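Local coordinates for protein catechol O-methyltransferase (Niastella koreensis GR20-10, PDB 7CVX) that transfers a methyl group from S-adenosyl-L-methionine to a hydroxyl of catechol-like compounds such as protocatechuic acid, with magnesium as its preferred metal cofactor, at residues A34-I39 with T66-S71. Numbering follows the deposited sequence.
With SAH (S-adenosyl-L-homocysteine), chain F; DHB (3,4-dihydroxybenzoic acid), chain G.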
ATOM      1  N   ALA B  34     -11.034 -12.561  27.098  1.00 15.70           N
ATOM      2  CA  ALA B  34     -12.141 -11.573  27.104  1.00 15.15           C
ATOM      3  C   ALA B  34     -13.270 -11.962  26.124  1.00 14.78           C
ATOM      4  O   ALA B  34     -14.200 -11.191  25.992  1.00 16.81           O
ATOM      5  CB  ALA B  34     -11.604 -10.204  26.806  1.00 14.80           C
ATOM      6  N   GLY B  35     -13.203 -13.105  25.455  1.00 15.27           N
ATOM      7  CA  GLY B  35     -14.289 -13.555  24.549  1.00 15.03           C
ATOM      8  C   GLY B  35     -14.406 -12.659  23.314  1.00 13.98           C
ATOM      9  O   GLY B  35     -15.456 -12.597  22.684  1.00 13.97           O
ATOM     10  N   MET B  36     -13.317 -11.992  22.950  1.00 13.27           N
ATOM     11  CA  MET B  36     -13.263 -11.045  21.822  1.00 13.97           C
ATOM     12  C   MET B  36     -12.864 -11.814  20.552  1.00 14.55           C
ATOM     13  O   MET B  36     -12.161 -12.830  20.579  1.00 15.79           O
ATOM     14  CB  MET B  36     -12.285  -9.922  22.160  1.00 14.40           C
ATOM     15  CG  MET B  36     -12.727  -9.099  23.372  1.00 14.46           C
ATOM     16  SD  MET B  36     -11.465  -7.958  23.971  1.00 16.97           S
ATOM     17  CE  MET B  36     -11.139  -6.935  22.529  1.00 14.31           C
ATOM     18  N   PRO B  37     -13.356 -11.334  19.394  1.00 13.77           N
ATOM     19  CA  PRO B  37     -13.064 -11.941  18.104  1.00 14.35           C
ATOM     20  C   PRO B  37     -11.587 -11.772  17.736  1.00 15.42           C
ATOM     21  O   PRO B  37     -11.015 -10.691  17.955  1.00 15.79           O
ATOM     22  CB  PRO B  37     -13.973 -11.147  17.157  1.00 13.43           C
ATOM     23  CG  PRO B  37     -14.158  -9.800  17.816  1.00 14.21           C
ATOM     24  CD  PRO B  37     -14.233 -10.148  19.285  1.00 12.85           C
ATOM     25  N   ALA B  38     -11.002 -12.817  17.153  1.00 14.55           N
ATOM     26  CA  ALA B  38      -9.602 -12.830  16.694  1.00 16.22           C
ATOM     27  C   ALA B  38      -9.540 -12.207  15.300  1.00 15.50           C
ATOM     28  O   ALA B  38      -9.175 -12.898  14.331  1.00 17.49           O
ATOM     29  CB  ALA B  38      -9.086 -14.244  16.741  1.00 16.36           C
ATOM     30  N   ILE B  39      -9.921 -10.936  15.198  1.00 14.42           N
ATOM     31  CA  ILE B  39     -10.146 -10.258  13.898  1.00 14.75           C
ATOM     32  C   ILE B  39      -9.241  -9.024  13.793  1.00 14.09           C
ATOM     33  O   ILE B  39      -9.454  -8.257  12.845  1.00 15.96           O
ATOM     34  CB  ILE B  39     -11.628  -9.901  13.705  1.00 14.96           C
ATOM     35  CG1 ILE B  39     -12.177  -8.898  14.734  1.00 14.46           C
ATOM     36  CG2 ILE B  39     -12.454 -11.164  13.631  1.00 16.36           C
ATOM     37  CD1 ILE B  39     -13.624  -8.490  14.482  1.00 15.42           C
ATOM     38  N   THR B  66     -11.466  -0.204  17.976  1.00 17.19           N
ATOM     39  CA  THR B  66     -10.206  -0.457  18.708  1.00 15.33           C
ATOM     40  C   THR B  66      -9.968  -1.960  18.895  1.00 13.38           C
ATOM     41  O   THR B  66      -8.784  -2.395  18.754  1.00 13.28           O
ATOM     42  CB  THR B  66     -10.189   0.249  20.064  1.00 15.16           C
ATOM     43  OG1 THR B  66     -10.694   1.581  19.886  1.00 15.37           O
ATOM     44  CG2 THR B  66      -8.782   0.266  20.632  1.00 15.80           C
ATOM     45  N   LEU B  67     -11.013  -2.736  19.188  1.00 13.25           N
ATOM     46  CA  LEU B  67     -10.879  -4.120  19.673  1.00 14.14           C
ATOM     47  C   LEU B  67      -9.852  -4.127  20.805  1.00 15.49           C
ATOM     48  O   LEU B  67     -10.094  -3.408  21.773  1.00 16.90           O
ATOM     49  CB  LEU B  67     -10.560  -5.027  18.480  1.00 14.61           C
ATOM     50  CG  LEU B  67     -10.688  -6.524  18.711  1.00 14.01           C
ATOM     51  CD1 LEU B  67     -12.132  -6.930  18.937  1.00 14.52           C
ATOM     52  CD2 LEU B  67     -10.162  -7.307  17.505  1.00 14.95           C
ATOM     53  N   ALA B  68      -8.718  -4.812  20.675  1.00 12.90           N
ATOM     54  CA  ALA B  68      -7.766  -5.031  21.776  1.00 13.50           C
ATOM     55  C   ALA B  68      -6.598  -4.062  21.599  1.00 12.82           C
ATOM     56  O   ALA B  68      -5.655  -4.120  22.371  1.00 14.41           O
ATOM     57  CB  ALA B  68      -7.352  -6.481  21.831  1.00 14.79           C
ATOM     58  N   GLY B  69      -6.689  -3.163  20.605  1.00 12.20           N
ATOM     59  CA  GLY B  69      -5.628  -2.181  20.332  1.00 13.23           C
ATOM     60  C   GLY B  69      -4.471  -2.728  19.508  1.00 13.53           C
ATOM     61  O   GLY B  69      -3.439  -2.076  19.470  1.00 12.17           O
ATOM     62  N   TYR B  70      -4.593  -3.900  18.892  1.00 14.06           N
ATOM     63  CA  TYR B  70      -3.498  -4.436  18.035  1.00 12.70           C
ATOM     64  C   TYR B  70      -3.137  -3.454  16.893  1.00 13.30           C
ATOM     65  O   TYR B  70      -1.980  -3.034  16.784  1.00 12.88           O
ATOM     66  CB  TYR B  70      -3.876  -5.860  17.611  1.00 13.91           C
ATOM     67  CG  TYR B  70      -2.734  -6.573  16.944  1.00 12.89           C
ATOM     68  CD1 TYR B  70      -2.534  -6.433  15.595  1.00 12.13           C
ATOM     69  CD2 TYR B  70      -1.848  -7.350  17.653  1.00 13.07           C
ATOM     70  CE1 TYR B  70      -1.473  -7.060  14.967  1.00 13.12           C
ATOM     71  CE2 TYR B  70      -0.757  -7.948  17.059  1.00 15.04           C
ATOM     72  CZ  TYR B  70      -0.547  -7.779  15.704  1.00 14.07           C
ATOM     73  OH  TYR B  70       0.499  -8.342  15.033  1.00 14.92           O
ATOM     74  N   SER B  71      -4.080  -3.075  16.022  1.00 13.17           N
ATOM     75  CA  SER B  71      -3.824  -2.106  14.920  1.00 12.33           C
ATOM     76  C   SER B  71      -3.331  -0.805  15.551  1.00 13.61           C
ATOM     77  O   SER B  71      -2.440  -0.148  14.966  1.00 12.51           O
ATOM     78  CB  SER B  71      -5.029  -1.892  14.002  1.00 13.15           C
ATOM     79  OG  SER B  71      -6.170  -1.465  14.739  1.00 13.50           O
TER
HETATM   80  N   SAH F 301      -8.914  -2.190  14.348  1.00 16.01           N
HETATM   81  CA  SAH F 301      -8.800  -3.391  15.221  1.00 14.44           C
HETATM   82  CB  SAH F 301      -9.971  -4.343  14.980  1.00 14.87           C
HETATM   83  CG  SAH F 301     -11.328  -3.662  15.142  1.00 13.76           C
HETATM   84  SD  SAH F 301     -12.629  -4.912  15.168  1.00 14.14           S
HETATM   85  C   SAH F 301      -7.515  -4.163  14.917  1.00 17.09           C
HETATM   86  O   SAH F 301      -7.258  -4.482  13.742  1.00 14.43           O
HETATM   87  OXT SAH F 301      -6.782  -4.506  15.876  1.00 17.54           O
HETATM   88  C5' SAH F 301     -14.116  -3.872  15.173  1.00 14.88           C
HETATM   89  C4' SAH F 301     -14.370  -3.155  16.462  1.00 13.87           C
HETATM   90  O4' SAH F 301     -15.384  -2.158  16.244  1.00 15.77           O
HETATM   91  C3' SAH F 301     -14.836  -4.003  17.653  1.00 14.51           C
HETATM   92  O3' SAH F 301     -14.000  -3.734  18.775  1.00 13.67           O
HETATM   93  C2' SAH F 301     -16.264  -3.494  17.896  1.00 15.00           C
HETATM   94  O2' SAH F 301     -16.651  -3.572  19.240  1.00 16.55           O
HETATM   95  C1' SAH F 301     -16.150  -2.050  17.404  1.00 14.42           C
HETATM   96  N9  SAH F 301     -17.418  -1.454  17.022  1.00 13.73           N
HETATM   97  C8  SAH F 301     -18.551  -2.076  16.540  1.00 16.22           C
HETATM   98  N7  SAH F 301     -19.544  -1.223  16.316  1.00 16.72           N
HETATM   99  C5  SAH F 301     -18.992   0.013  16.643  1.00 14.96           C
HETATM  100  C6  SAH F 301     -19.514   1.323  16.645  1.00 15.71           C
HETATM  101  N6  SAH F 301     -20.749   1.602  16.260  1.00 16.15           N
HETATM  102  N1  SAH F 301     -18.724   2.333  17.085  1.00 17.80           N
HETATM  103  C2  SAH F 301     -17.482   2.046  17.493  1.00 16.60           C
HETATM  104  N3  SAH F 301     -16.872   0.858  17.512  1.00 15.38           N
HETATM  105  C4  SAH F 301     -17.701  -0.123  17.104  1.00 14.40           C
HETATM  106  C1  DHB G 302     -17.757  -8.970  17.681  1.00 23.44           C
HETATM  107  C2  DHB G 302     -17.364  -7.677  17.297  1.00 24.73           C
HETATM  108  C3  DHB G 302     -17.089  -7.417  15.947  1.00 25.99           C
HETATM  109  O3  DHB G 302     -16.730  -6.164  15.541  1.00 28.58           O
HETATM  110  C4  DHB G 302     -17.228  -8.435  14.992  1.00 24.51           C
HETATM  111  O4  DHB G 302     -16.956  -8.201  13.669  1.00 21.21           O
HETATM  112  C5  DHB G 302     -17.607  -9.710  15.391  1.00 25.75           C
HETATM  113  C6  DHB G 302     -17.873  -9.968  16.725  1.00 23.50           C
HETATM  114  C   DHB G 302     -18.016  -9.305  19.107  1.00 22.79           C
HETATM  115  O1  DHB G 302     -18.391 -10.488  19.355  1.00 23.55           O
HETATM  116  O2  DHB G 302     -17.824  -8.412  19.965  1.00 25.87           O
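The wall shared by the cofactor and catechol pockets is built where Leu67, in the turn after strand 60-64, meets Met36, Pro37 and Ile39 of the loop joining helices 22-33 and 43-55. The two branches of Leu67 divide the work: CD1 lies 3.7 Å from Pro37 CG, while CD2 lies 3.8 Å from Ile39 CG1, the leucine and isoleucine side chains crossing at about a right angle. CD2 also rests on the carbonyl oxygen of Pro37. A chi1 of -167° sets Leu67 CG opposite the backbone N and sends both methyls toward this loop, while CB packs against S-adenosyl-L-homocysteine. The Met36 chain bends at its last torsion (chi3 58°), laying CE over the Leu67-Ala68 peptide, 3.5 Å from Leu67 C, and near Ala68 CB; Leu31 and His94 also touch this methionine. Side chains meet across the segments through carbon atoms; hydrogen bonds to the ligand come from Ser71 and the Leu67 amide. Ser71 N donates to OXT of the homocysteine carboxylate at 3.1 Å, nearly straight at 166°, and the ligand's amino N donates to Ser71 OG, which Glu63 also engages. Leu67 N, which also donates to Glu89, makes a weak hydrogen bond to ribose O3'. On the substrate side, Pro37 CG approaches ring atom C1 of 3,4-dihydroxybenzoic acid, and Ile39 CD1 comes within 3.4 Å of its O4 and 3.8 Å of the homocysteine sulfur SD. A type II' turn, Thr66 to Gly69, leads into helix 70-76; this cofactor-binding loop after the first parallel strand is characteristic of the Rossmann-like class I methyltransferase fold.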